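Local coordinates for DegV family protein (Corynebacterium glutamicum, PDB 3EGL), which binds long-chain fatty acids such as palmitate and may play a role in lipid transport or fatty acid metabolism, at residues V8-D11 against S12-L16; T18-A21 against E22-I26; A87-D91 against D92-V96; N230-P233 against E234-F238. All coordinates share one frame; numbering follows the deposited sequence.

Contact 1. Residues V8-D11 against S12-L16; sequences VIVD and SSACL
A single 3-10 turn, residues 12-14, follows the end of strand 7-11 in the DegV fold and starts the link to helix 18-23. D11 meets S13 and A14 here, while V10 meets A14 and L16. D11 O accepts a hydrogen bond from A14 N at 3.2 Å, which closes the turn. The bond is fairly straight, 161° at the hydrogen, yet the donor stands well above the carbonyl plane. The carboxylate of D11 also bends over the turn. Its CG lies between the backbone N and the carbonyl carbon (chi1 61°), and this carries OD1 to S13. S13 N gives D11 OD1 a weak bond of 2.9 Å, in the manner of an Asx turn. S13 OG is also placed as a donor to OD1, but so close that its exact position is doubtful. OD2 is hydrogen-bonded to H70 ND1 and I71 N. Different partners at the two oxygens should fix the rotation of the carboxylate. S12 OG points elsewhere and bonds to D244 and to the backbone of L31. The side chain of S13 comes within about 6 Å of bound palmitic acid, so the turn lies near the lipid site. The apolar part is simpler. V10 CG2 packs on A14 CB at 3.9 Å and on L16 CD1 at 4.1 Å, and the V10 and L16 side chains cross at about a right angle. Helix 104-116 touches both V10 and L16. One water joins the two segments: it donates to D11 O at 3.0 Å and accepts from L16 N at 3.1 Å.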
ATOM      1  N   VAL A   8      -6.945 -10.346 -10.383  1.00 21.94           N
ATOM      2  CA  VAL A   8      -6.265  -9.235  -9.721  1.00 22.03           C
ATOM      3  C   VAL A   8      -4.898  -9.637  -9.169  1.00 21.89           C
ATOM      4  O   VAL A   8      -4.739 -10.699  -8.561  1.00 21.52           O
ATOM      5  CB  VAL A   8      -7.142  -8.651  -8.601  1.00 23.01           C
ATOM      6  CG1 VAL A   8      -6.424  -7.483  -7.865  1.00 21.69           C
ATOM      7  CG2 VAL A   8      -8.492  -8.184  -9.185  1.00 21.33           C
ATOM      8  N   ILE A   9      -3.912  -8.781  -9.415  1.00 22.40           N
ATOM      9  CA  ILE A   9      -2.524  -9.023  -9.014  1.00 23.27           C
ATOM     10  C   ILE A   9      -2.010  -7.788  -8.322  1.00 23.08           C
ATOM     11  O   ILE A   9      -2.199  -6.671  -8.821  1.00 23.15           O
ATOM     12  CB  ILE A   9      -1.592  -9.280 -10.230  1.00 23.56           C
ATOM     13  CG1 ILE A   9      -2.166 -10.385 -11.126  1.00 28.47           C
ATOM     14  CG2 ILE A   9      -0.181  -9.697  -9.771  1.00 22.47           C
ATOM     15  CD1 ILE A   9      -1.184 -10.849 -12.295  1.00 31.53           C
ATOM     16  N   VAL A  10      -1.349  -8.001  -7.185  1.00 23.19           N
ATOM     17  CA  VAL A  10      -0.635  -6.940  -6.469  1.00 22.86           C
ATOM     18  C   VAL A  10       0.768  -7.462  -6.178  1.00 23.68           C
ATOM     19  O   VAL A  10       1.073  -8.614  -6.435  1.00 23.38           O
ATOM     20  CB  VAL A  10      -1.299  -6.537  -5.078  1.00 22.35           C
ATOM     21  CG1 VAL A  10      -2.701  -6.087  -5.254  1.00 20.63           C
ATOM     22  CG2 VAL A  10      -1.266  -7.697  -4.089  1.00 19.69           C
ATOM     23  N   ASP A  11       1.607  -6.599  -5.617  1.00 24.08           N
ATOM     24  CA  ASP A  11       2.892  -7.033  -5.135  1.00 24.30           C
ATOM     25  C   ASP A  11       2.807  -7.085  -3.595  1.00 24.36           C
ATOM     26  O   ASP A  11       1.741  -6.762  -3.013  1.00 23.63           O
ATOM     27  CB  ASP A  11       4.018  -6.157  -5.691  1.00 23.47           C
ATOM     28  CG  ASP A  11       3.896  -4.672  -5.287  1.00 27.20           C
ATOM     29  OD1 ASP A  11       4.071  -4.400  -4.073  1.00 29.22           O
ATOM     30  OD2 ASP A  11       3.673  -3.781  -6.176  1.00 26.19           O
ATOM     31  N   SER A  12       3.894  -7.512  -2.949  1.00 23.00           N
ATOM     32  CA  SER A  12       3.876  -7.737  -1.504  1.00 23.74           C
ATOM     33  C   SER A  12       3.715  -6.416  -0.725  1.00 23.58           C
ATOM     34  O   SER A  12       3.198  -6.421   0.388  1.00 22.96           O
ATOM     35  CB  SER A  12       5.135  -8.486  -1.052  1.00 22.96           C
ATOM     36  OG  SER A  12       6.230  -7.624  -1.307  1.00 23.20           O
ATOM     37  N   SER A  13       4.148  -5.299  -1.316  1.00 23.52           N
ATOM     38  CA  SER A  13       3.968  -4.007  -0.665  1.00 24.37           C
ATOM     39  C   SER A  13       2.503  -3.650  -0.350  1.00 25.21           C
ATOM     40  O   SER A  13       2.270  -2.778   0.498  1.00 25.95           O
ATOM     41  CB  SER A  13       4.613  -2.846  -1.440  1.00 23.53           C
ATOM     42  OG  SER A  13       3.891  -2.580  -2.620  1.00 24.69           O
ATOM     43  N   ALA A  14       1.526  -4.282  -1.012  1.00 24.10           N
ATOM     44  CA  ALA A  14       0.132  -4.014  -0.640  1.00 24.40           C
ATOM     45  C   ALA A  14      -0.204  -4.446   0.804  1.00 24.77           C
ATOM     46  O   ALA A  14      -1.242  -4.040   1.328  1.00 24.90           O
ATOM     47  CB  ALA A  14      -0.880  -4.654  -1.644  1.00 22.42           C
ATOM     48  N   CYS A  15       0.616  -5.327   1.387  1.00 24.85           N
ATOM     49  CA  CYS A  15       0.410  -5.854   2.746  1.00 27.14           C
ATOM     50  C   CYS A  15      -0.834  -6.719   2.999  1.00 27.50           C
ATOM     51  O   CYS A  15      -1.287  -6.811   4.149  1.00 28.21           O
ATOM     52  CB  CYS A  15       0.434  -4.729   3.797  1.00 26.48           C
ATOM     53  SG  CYS A  15       1.989  -3.814   3.793  1.00 29.44           S
ATOM     54  N   LEU A  16      -1.395  -7.337   1.971  1.00 27.07           N
ATOM     55  CA  LEU A  16      -2.578  -8.122   2.221  1.00 27.50           C
ATOM     56  C   LEU A  16      -2.167  -9.293   3.075  1.00 28.03           C
ATOM     57  O   LEU A  16      -1.140  -9.909   2.822  1.00 28.09           O
ATOM     58  CB  LEU A  16      -3.202  -8.648   0.941  1.00 27.61           C
ATOM     59  CG  LEU A  16      -3.921  -7.624   0.080  1.00 27.96           C
ATOM     60  CD1 LEU A  16      -4.190  -8.300  -1.266  1.00 31.16           C
ATOM     61  CD2 LEU A  16      -5.214  -7.146   0.737  1.00 23.67           C
TER
HETATM   62  O   HOH W   1       0.055  -7.893  -0.741  1.00 17.87           O

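Contact 2. Residues T18-A21 against E22-I26; sequences THVA and EDLDI
V20 holds CG1 on the far side of CB from its own N (chi1 175°), and L24 keeps CG beside its N (chi1 -42°). These torsions lay the two side chains next to each other, pointing the same way, and V20 CG1 touches L24 CD1 at 3.9 Å. Two residues earlier in the helix, T18 and E22 run together in the same manner. The carboxylate of E22 reaches the methyl of T18, with E22 OE2 3.9 Å from T18 CG2. Backbone bonds from i+4 to i carry this short helix: E22 N to T18 O, D23 N to H19 O and L24 N to V20 O. The end is a Schellman motif. D25 takes a positive phi of 61°, and the chain turns back on the last turn. I26 N then bonds to A21 O at 2.9 Å, and D25 N bonds to E22 O at 3.1 Å. The turn also brings the buried I26 near the methyl of A21. This helix is the crossover of a beta-alpha-beta unit between parallel strands 7-11 and 26-35. V20 and L24 rest on M111 and I26 on A114, both of helix 104-116, while D25 forms a salt bridge with R7.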
ATOM      1  N   THR A  18      -1.965 -12.978   4.031  1.00 31.26           N
ATOM      2  CA  THR A  18      -1.903 -14.136   3.173  1.00 33.07           C
ATOM      3  C   THR A  18      -3.243 -14.811   2.980  1.00 33.05           C
ATOM      4  O   THR A  18      -3.644 -15.039   1.847  1.00 33.23           O
ATOM      5  CB  THR A  18      -0.842 -15.105   3.684  1.00 33.84           C
ATOM      6  OG1 THR A  18       0.436 -14.472   3.505  1.00 36.88           O
ATOM      7  CG2 THR A  18      -0.839 -16.381   2.877  1.00 34.56           C
ATOM      8  N   HIS A  19      -3.952 -15.094   4.067  1.00 33.55           N
ATOM      9  CA  HIS A  19      -5.227 -15.816   3.962  1.00 33.57           C
ATOM     10  C   HIS A  19      -6.313 -14.990   3.243  1.00 32.94           C
ATOM     11  O   HIS A  19      -7.167 -15.561   2.557  1.00 33.71           O
ATOM     12  CB  HIS A  19      -5.705 -16.304   5.343  1.00 34.04           C
ATOM     13  CG  HIS A  19      -6.196 -15.195   6.217  1.00 35.93           C
ATOM     14  ND1 HIS A  19      -5.341 -14.391   6.948  1.00 36.82           N
ATOM     15  CD2 HIS A  19      -7.443 -14.702   6.415  1.00 36.41           C
ATOM     16  CE1 HIS A  19      -6.050 -13.467   7.580  1.00 37.93           C
ATOM     17  NE2 HIS A  19      -7.327 -13.642   7.282  1.00 36.55           N
ATOM     18  N   VAL A  20      -6.272 -13.661   3.361  1.00 31.80           N
ATOM     19  CA  VAL A  20      -7.153 -12.789   2.578  1.00 31.14           C
ATOM     20  C   VAL A  20      -6.858 -12.848   1.064  1.00 31.81           C
ATOM     21  O   VAL A  20      -7.779 -13.021   0.236  1.00 32.65           O
ATOM     22  CB  VAL A  20      -7.050 -11.333   3.066  1.00 31.47           C
ATOM     23  CG1 VAL A  20      -7.858 -10.378   2.180  1.00 30.56           C
ATOM     24  CG2 VAL A  20      -7.479 -11.229   4.543  1.00 31.81           C
ATOM     25  N   ALA A  21      -5.584 -12.705   0.693  1.00 30.91           N
ATOM     26  CA  ALA A  21      -5.185 -12.817  -0.711  1.00 30.50           C
ATOM     27  C   ALA A  21      -5.639 -14.164  -1.265  1.00 30.40           C
ATOM     28  O   ALA A  21      -6.221 -14.233  -2.352  1.00 30.06           O
ATOM     29  CB  ALA A  21      -3.678 -12.631  -0.867  1.00 29.59           C
ATOM     30  N   GLU A  22      -5.402 -15.219  -0.495  1.00 31.16           N
ATOM     31  CA  GLU A  22      -5.881 -16.569  -0.842  1.00 33.23           C
ATOM     32  C   GLU A  22      -7.408 -16.693  -0.959  1.00 32.96           C
ATOM     33  O   GLU A  22      -7.906 -17.145  -1.990  1.00 33.30           O
ATOM     34  CB  GLU A  22      -5.333 -17.631   0.106  1.00 33.40           C
ATOM     35  CG  GLU A  22      -3.949 -18.120  -0.299  1.00 38.32           C
ATOM     36  CD  GLU A  22      -3.233 -18.867   0.832  1.00 46.23           C
ATOM     37  OE1 GLU A  22      -3.812 -18.981   1.944  1.00 50.40           O
ATOM     38  OE2 GLU A  22      -2.093 -19.351   0.608  1.00 49.22           O
ATOM     39  N   ASP A  23      -8.140 -16.282   0.075  0.70 32.74           N
ATOM     40  CA  ASP A  23      -9.595 -16.353   0.030  0.70 32.21           C
ATOM     41  C   ASP A  23     -10.159 -15.619  -1.180  0.70 31.76           C
ATOM     42  O   ASP A  23     -11.077 -16.132  -1.819  0.70 32.29           O
ATOM     43  CB  ASP A  23     -10.233 -15.859   1.338  0.70 32.23           C
ATOM     44  CG  ASP A  23      -9.914 -16.767   2.543  0.70 33.22           C
ATOM     45  OD1 ASP A  23      -9.467 -17.925   2.376  0.70 32.22           O
ATOM     46  OD2 ASP A  23     -10.108 -16.300   3.688  0.70 36.40           O
ATOM     47  N   LEU A  24      -9.601 -14.451  -1.524  1.00 31.38           N
ATOM     48  CA  LEU A  24     -10.144 -13.642  -2.637  1.00 30.32           C
ATOM     49  C   LEU A  24      -9.491 -13.915  -3.977  1.00 29.32           C
ATOM     50  O   LEU A  24      -9.799 -13.258  -4.961  1.00 28.81           O
ATOM     51  CB  LEU A  24     -10.070 -12.140  -2.350  1.00 30.71           C
ATOM     52  CG  LEU A  24     -10.428 -11.652  -0.940  1.00 32.17           C
ATOM     53  CD1 LEU A  24     -10.219 -10.148  -0.865  1.00 31.04           C
ATOM     54  CD2 LEU A  24     -11.851 -12.026  -0.566  1.00 30.47           C
ATOM     55  N   ASP A  25      -8.563 -14.863  -4.014  1.00 28.48           N
ATOM     56  CA  ASP A  25      -7.903 -15.229  -5.267  1.00 27.66           C
ATOM     57  C   ASP A  25      -7.133 -14.039  -5.905  1.00 26.83           C
ATOM     58  O   ASP A  25      -7.114 -13.822  -7.142  1.00 25.99           O
ATOM     59  CB  ASP A  25      -8.930 -15.804  -6.218  1.00 27.63           C
ATOM     60  CG  ASP A  25      -8.323 -16.709  -7.245  1.00 29.83           C
ATOM     61  OD1 ASP A  25      -7.118 -17.016  -7.185  1.00 35.30           O
ATOM     62  OD2 ASP A  25      -9.064 -17.141  -8.143  1.00 33.43           O
ATOM     63  N   ILE A  26      -6.518 -13.248  -5.035  1.00 25.53           N
ATOM     64  CA  ILE A  26      -5.657 -12.180  -5.480  1.00 24.51           C
ATOM     65  C   ILE A  26      -4.237 -12.762  -5.547  1.00 24.27           C
ATOM     66  O   ILE A  26      -3.770 -13.362  -4.584  1.00 22.73           O
ATOM     67  CB  ILE A  26      -5.722 -10.987  -4.499  1.00 24.52           C
ATOM     68  CG1 ILE A  26      -7.134 -10.379  -4.530  1.00 23.66           C
ATOM     69  CG2 ILE A  26      -4.654  -9.927  -4.823  1.00 23.38           C
ATOM     70  CD1 ILE A  26      -7.370  -9.305  -3.485  1.00 20.49           C
TER

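Contact 3. Residues A87-D91 against D92-V96; sequences AVFDD and DSVRV
F89 and V94 face each other across a type II beta turn, D90 to S93, in the loop from helix 78-86 to edge strand 94-97. Their side chains lie at a slant to each other. CG2 of V94 meets CD2 of F89 at 3.7 Å, approaching the ring neither squarely over its face nor at its edge. Behind them, F89 CB touches S93 CB at 4.0 Å. Helix 47-60 packs on the same pair: Y54 touches both, and A55 and L58 touch F89. The turn itself is gripped at D90 O. S93 N donates to D90 O at 3.0 Å, and S93 OG donates to it at 2.9 Å from the same face of the carbonyl plane. S93 OG lies opposite its own carbonyl carbon across the CA-CB bond (chi1 -63°), which swings it back over D90. A water lies 3.2 Å from D90 O and accepts from V94 N. D92 takes the positive phi (55°) of the third position in this kind of turn. Its carboxylate leads away from the first half of the turn, and R95 grips it side-on, with NE and NH2. The guanidinium plane of R95 holds both oxygens nearly within it. Y127 makes a cation-pi contact with R95, and Q124 bonds to its NH2. The salt bridge pairs R95 NE with D92 OD1 at 2.8 Å and R95 NH2 with D92 OD2 at 2.9 Å.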
ATOM      1  N   ALA A  87       2.774  -4.131 -22.090  1.00 21.40           N
ATOM      2  CA  ALA A  87       2.762  -3.822 -23.507  1.00 22.14           C
ATOM      3  C   ALA A  87       3.129  -5.058 -24.326  1.00 23.66           C
ATOM      4  O   ALA A  87       3.176  -5.019 -25.556  1.00 24.24           O
ATOM      5  CB  ALA A  87       3.712  -2.679 -23.796  1.00 20.73           C
ATOM      6  N   VAL A  88       3.430  -6.154 -23.655  1.00 24.83           N
ATOM      7  CA  VAL A  88       3.831  -7.339 -24.379  1.00 26.59           C
ATOM      8  C   VAL A  88       2.561  -8.159 -24.768  1.00 26.51           C
ATOM      9  O   VAL A  88       2.613  -9.013 -25.631  1.00 26.71           O
ATOM     10  CB  VAL A  88       4.899  -8.140 -23.552  1.00 26.77           C
ATOM     11  CG1 VAL A  88       4.324  -9.402 -22.972  1.00 29.07           C
ATOM     12  CG2 VAL A  88       6.007  -8.537 -24.410  1.00 29.04           C
ATOM     13  N   PHE A  89       1.422  -7.864 -24.153  1.00 26.05           N
ATOM     14  CA  PHE A  89       0.183  -8.591 -24.435  1.00 26.28           C
ATOM     15  C   PHE A  89      -0.686  -7.784 -25.387  1.00 27.85           C
ATOM     16  O   PHE A  89      -0.405  -6.645 -25.649  1.00 28.12           O
ATOM     17  CB  PHE A  89      -0.533  -8.946 -23.123  1.00 24.42           C
ATOM     18  CG  PHE A  89       0.337  -9.707 -22.186  1.00 22.14           C
ATOM     19  CD1 PHE A  89       0.516 -11.087 -22.347  1.00 20.84           C
ATOM     20  CD2 PHE A  89       1.076  -9.042 -21.204  1.00 18.10           C
ATOM     21  CE1 PHE A  89       1.421 -11.824 -21.490  1.00 21.22           C
ATOM     22  CE2 PHE A  89       1.988  -9.755 -20.341  1.00 17.42           C
ATOM     23  CZ  PHE A  89       2.157 -11.144 -20.484  1.00 18.15           C
ATOM     24  N   ASP A  90      -1.717  -8.382 -25.948  1.00 30.48           N
ATOM     25  CA  ASP A  90      -2.683  -7.626 -26.759  1.00 33.23           C
ATOM     26  C   ASP A  90      -3.239  -6.448 -26.009  1.00 34.56           C
ATOM     27  O   ASP A  90      -3.428  -6.509 -24.794  1.00 34.69           O
ATOM     28  CB  ASP A  90      -3.859  -8.507 -27.150  1.00 33.66           C
ATOM     29  CG  ASP A  90      -3.435  -9.692 -27.982  1.00 35.46           C
ATOM     30  OD1 ASP A  90      -2.344  -9.640 -28.581  1.00 37.89           O
ATOM     31  OD2 ASP A  90      -4.189 -10.685 -28.030  1.00 40.97           O
ATOM     32  N   ASP A  91      -3.497  -5.367 -26.744  1.00 36.55           N
ATOM     33  CA  ASP A  91      -4.123  -4.172 -26.192  1.00 37.58           C
ATOM     34  C   ASP A  91      -5.134  -4.454 -25.074  1.00 36.70           C
ATOM     35  O   ASP A  91      -6.110  -5.229 -25.214  1.00 35.80           O
ATOM     36  CB  ASP A  91      -4.796  -3.356 -27.309  1.00 39.83           C
ATOM     37  CG  ASP A  91      -4.938  -1.872 -26.933  1.00 44.48           C
ATOM     38  OD1 ASP A  91      -3.863  -1.192 -26.806  1.00 47.69           O
ATOM     39  OD2 ASP A  91      -6.110  -1.415 -26.749  1.00 47.18           O
ATOM     40  N   ASP A  92      -4.838  -3.835 -23.950  1.00 35.99           N
ATOM     41  CA  ASP A  92      -5.660  -3.881 -22.761  1.00 35.31           C
ATOM     42  C   ASP A  92      -6.012  -5.268 -22.193  1.00 33.59           C
ATOM     43  O   ASP A  92      -7.037  -5.424 -21.536  1.00 34.00           O
ATOM     44  CB  ASP A  92      -6.915  -3.005 -22.931  1.00 36.00           C
ATOM     45  CG  ASP A  92      -7.443  -2.453 -21.569  1.00 38.94           C
ATOM     46  OD1 ASP A  92      -6.617  -2.117 -20.636  1.00 38.64           O
ATOM     47  OD2 ASP A  92      -8.699  -2.376 -21.458  1.00 40.44           O
ATOM     48  N   SER A  93      -5.167  -6.267 -22.407  1.00 31.36           N
ATOM     49  CA  SER A  93      -5.315  -7.529 -21.683  1.00 29.61           C
ATOM     50  C   SER A  93      -4.901  -7.341 -20.243  1.00 28.00           C
ATOM     51  O   SER A  93      -5.450  -7.979 -19.354  1.00 27.12           O
ATOM     52  CB  SER A  93      -4.381  -8.576 -22.266  1.00 30.33           C
ATOM     53  OG  SER A  93      -4.718  -8.853 -23.616  1.00 34.18           O
ATOM     54  N   VAL A  94      -3.886  -6.504 -20.040  1.00 26.15           N
ATOM     55  CA  VAL A  94      -3.386  -6.192 -18.743  1.00 25.55           C
ATOM     56  C   VAL A  94      -3.564  -4.706 -18.485  1.00 26.51           C
ATOM     57  O   VAL A  94      -2.984  -3.860 -19.209  1.00 27.46           O
ATOM     58  CB  VAL A  94      -1.868  -6.510 -18.586  1.00 25.49           C
ATOM     59  CG1 VAL A  94      -1.405  -6.132 -17.138  1.00 22.44           C
ATOM     60  CG2 VAL A  94      -1.597  -7.957 -18.860  1.00 22.02           C
ATOM     61  N   ARG A  95      -4.340  -4.378 -17.458  1.00 24.95           N
ATOM     62  CA  ARG A  95      -4.491  -3.006 -17.101  1.00 24.78           C
ATOM     63  C   ARG A  95      -3.667  -2.691 -15.820  1.00 25.11           C
ATOM     64  O   ARG A  95      -3.935  -3.253 -14.751  1.00 25.30           O
ATOM     65  CB  ARG A  95      -5.953  -2.732 -16.899  1.00 23.99           C
ATOM     66  CG  ARG A  95      -6.236  -1.372 -16.310  1.00 25.39           C
ATOM     67  CD  ARG A  95      -6.322  -0.302 -17.358  1.00 24.03           C
ATOM     68  NE  ARG A  95      -7.309  -0.596 -18.408  1.00 25.88           N
ATOM     69  CZ  ARG A  95      -8.478   0.027 -18.536  1.00 27.19           C
ATOM     70  NH1 ARG A  95      -8.823   0.975 -17.658  1.00 27.22           N
ATOM     71  NH2 ARG A  95      -9.302  -0.287 -19.552  1.00 23.85           N
ATOM     72  N   VAL A  96      -2.670  -1.815 -15.947  1.00 24.47           N
ATOM     73  CA  VAL A  96      -1.826  -1.396 -14.815  1.00 24.34           C
ATOM     74  C   VAL A  96      -2.396  -0.114 -14.145  1.00 24.33           C
ATOM     75  O   VAL A  96      -2.429   0.939 -14.748  1.00 23.55           O
ATOM     76  CB  VAL A  96      -0.355  -1.101 -15.270  1.00 24.06           C
ATOM     77  CG1 VAL A  96       0.511  -0.738 -14.065  1.00 21.26           C
ATOM     78  CG2 VAL A  96       0.217  -2.280 -15.986  1.00 22.64           C
TER
HETATM   79  O   HOH W   2      -1.989  -5.355 -22.164  1.00 21.73           O

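Contact 4. Residues N230-P233 against E234-F238; sequences NALP and EGSSF
S236 reaches back over the loop to P233 and L232. S236 CB lies 3.5 Å from P233 O. Beyond CB, the hydroxyl is set beside the backbone N (chi1 -73°), and this turns OG toward the proline carbonyl. There S236 OG donates to P233 O at 2.9 Å. The donor lies in the carbonyl plane. The same S236 OG comes to 4.0 Å from L232 CB, and it is also hydrogen-bonded to V208 N. S236 N adds a weak bond to P233 O, at 3.4 Å. Between these ends, E234 and G235 have backbone angles close to those of a type II beta turn, with positive phi at G235. Further along, L232 CD2 touches F238 CZ at 4.2 Å. The two side chains slant across each other, and the methyl approaches the ring obliquely. I210 of strand 209-215 touches both, and L228 of helix 224-231 also touches F238. The loop passes from helix 224-231 to edge strand 237-242 of the second sheet. The backbone bond is weak, so the turn probably relies more on the serine hydroxyl. That one group closes the turn through P233 O and links it to the backbone of V208.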
ATOM      1  N   ASN A 230     -11.982   4.952  19.536  1.00 33.97           N
ATOM      2  CA  ASN A 230     -12.661   5.995  20.300  1.00 34.23           C
ATOM      3  C   ASN A 230     -12.887   7.249  19.495  1.00 33.24           C
ATOM      4  O   ASN A 230     -13.866   7.934  19.708  1.00 33.56           O
ATOM      5  CB  ASN A 230     -11.882   6.367  21.569  1.00 34.59           C
ATOM      6  CG  ASN A 230     -11.549   5.157  22.427  1.00 36.45           C
ATOM      7  OD1 ASN A 230     -12.323   4.178  22.496  1.00 37.23           O
ATOM      8  ND2 ASN A 230     -10.379   5.203  23.072  1.00 38.51           N
ATOM      9  N   ALA A 231     -11.977   7.573  18.589  1.00 31.54           N
ATOM     10  CA  ALA A 231     -12.067   8.870  17.945  1.00 30.59           C
ATOM     11  C   ALA A 231     -12.843   8.909  16.609  1.00 30.56           C
ATOM     12  O   ALA A 231     -13.389   9.947  16.242  1.00 30.59           O
ATOM     13  CB  ALA A 231     -10.704   9.476  17.808  1.00 29.66           C
ATOM     14  N   LEU A 232     -12.907   7.785  15.901  1.00 30.13           N
ATOM     15  CA  LEU A 232     -13.472   7.773  14.562  1.00 30.03           C
ATOM     16  C   LEU A 232     -14.967   7.556  14.613  1.00 30.36           C
ATOM     17  O   LEU A 232     -15.441   6.926  15.556  1.00 30.77           O
ATOM     18  CB  LEU A 232     -12.787   6.689  13.713  1.00 29.57           C
ATOM     19  CG  LEU A 232     -11.755   7.205  12.700  1.00 29.44           C
ATOM     20  CD1 LEU A 232     -11.088   8.504  13.138  1.00 29.12           C
ATOM     21  CD2 LEU A 232     -10.717   6.151  12.406  1.00 28.56           C
ATOM     22  N   PRO A 233     -15.718   8.029  13.583  1.00 30.53           N
ATOM     23  CA  PRO A 233     -17.189   7.902  13.647  1.00 30.38           C
ATOM     24  C   PRO A 233     -17.650   6.459  13.773  1.00 31.13           C
ATOM     25  O   PRO A 233     -17.002   5.548  13.252  1.00 31.82           O
ATOM     26  CB  PRO A 233     -17.655   8.496  12.316  1.00 29.72           C
ATOM     27  CG  PRO A 233     -16.562   9.381  11.885  1.00 29.12           C
ATOM     28  CD  PRO A 233     -15.299   8.709  12.340  1.00 29.94           C
ATOM     29  N   GLU A 234     -18.751   6.257  14.485  1.00 31.99           N
ATOM     30  CA  GLU A 234     -19.313   4.940  14.728  1.00 32.67           C
ATOM     31  C   GLU A 234     -19.532   4.197  13.432  1.00 32.22           C
ATOM     32  O   GLU A 234     -19.901   4.801  12.429  1.00 32.03           O
ATOM     33  CB  GLU A 234     -20.655   5.061  15.444  1.00 32.98           C
ATOM     34  CG  GLU A 234     -20.547   5.331  16.921  1.00 37.04           C
ATOM     35  CD  GLU A 234     -21.896   5.711  17.521  1.00 43.44           C
ATOM     36  OE1 GLU A 234     -22.931   5.075  17.163  1.00 45.45           O
ATOM     37  OE2 GLU A 234     -21.921   6.651  18.346  1.00 45.61           O
ATOM     38  N   GLY A 235     -19.338   2.880  13.483  1.00 31.93           N
ATOM     39  CA  GLY A 235     -19.464   2.016  12.314  1.00 31.44           C
ATOM     40  C   GLY A 235     -18.209   1.928  11.458  1.00 31.24           C
ATOM     41  O   GLY A 235     -18.282   1.485  10.332  1.00 31.62           O
ATOM     42  N   SER A 236     -17.067   2.382  11.972  1.00 31.24           N
ATOM     43  CA  SER A 236     -15.791   2.259  11.246  1.00 31.02           C
ATOM     44  C   SER A 236     -15.235   0.850  11.420  1.00 31.67           C
ATOM     45  O   SER A 236     -15.478   0.220  12.431  1.00 32.44           O
ATOM     46  CB  SER A 236     -14.791   3.283  11.762  1.00 30.46           C
ATOM     47  OG  SER A 236     -15.129   4.583  11.321  1.00 27.96           O
ATOM     48  N   SER A 237     -14.507   0.314  10.452  1.00 32.26           N
ATOM     49  CA  SER A 237     -13.981  -1.040  10.669  1.00 32.90           C
ATOM     50  C   SER A 237     -12.477  -1.074  10.696  1.00 32.64           C
ATOM     51  O   SER A 237     -11.824  -0.225  10.093  1.00 32.74           O
ATOM     52  CB  SER A 237     -14.541  -2.062   9.681  1.00 33.17           C
ATOM     53  OG  SER A 237     -14.558  -1.541   8.382  1.00 37.29           O
ATOM     54  N   PHE A 238     -11.934  -2.052  11.421  1.00 32.17           N
ATOM     55  CA  PHE A 238     -10.508  -2.083  11.677  1.00 32.12           C
ATOM     56  C   PHE A 238      -9.904  -3.418  11.356  1.00 31.61           C
ATOM     57  O   PHE A 238     -10.339  -4.441  11.827  1.00 32.00           O
ATOM     58  CB  PHE A 238     -10.191  -1.655  13.111  1.00 32.48           C
ATOM     59  CG  PHE A 238     -10.650  -0.253  13.428  1.00 34.18           C
ATOM     60  CD1 PHE A 238      -9.723   0.803  13.487  1.00 33.33           C
ATOM     61  CD2 PHE A 238     -12.014   0.016  13.647  1.00 32.87           C
ATOM     62  CE1 PHE A 238     -10.156   2.109  13.769  1.00 33.40           C
ATOM     63  CE2 PHE A 238     -12.458   1.315  13.922  1.00 33.62           C
ATOM     64  CZ  PHE A 238     -11.539   2.364  13.990  1.00 34.21           C
TER

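Overall arrangement
The four contacts follow one another along the chain, and none nests in or crosses another. Contact 1 closes the turn after strand 7-11. Contact 2 comes next and ends helix 18-23, leading the chain into strand 26-35. These two touch: I26 packs on V8, V10 and L16, within the beta-alpha-beta unit of strand 7-11, helix 18-23 and strand 26-35. Contact 3 closes the loop into strand 94-97, at the far edge of the same five-stranded sheet, about 19 Å from contact 1 between centres. Contact 4 belongs to the second sheet, where it joins helix 224-231 to edge strand 237-242. Contacts 3 and 4 lie on opposite sides of the chain's centre, their own centres about 40 Å apart.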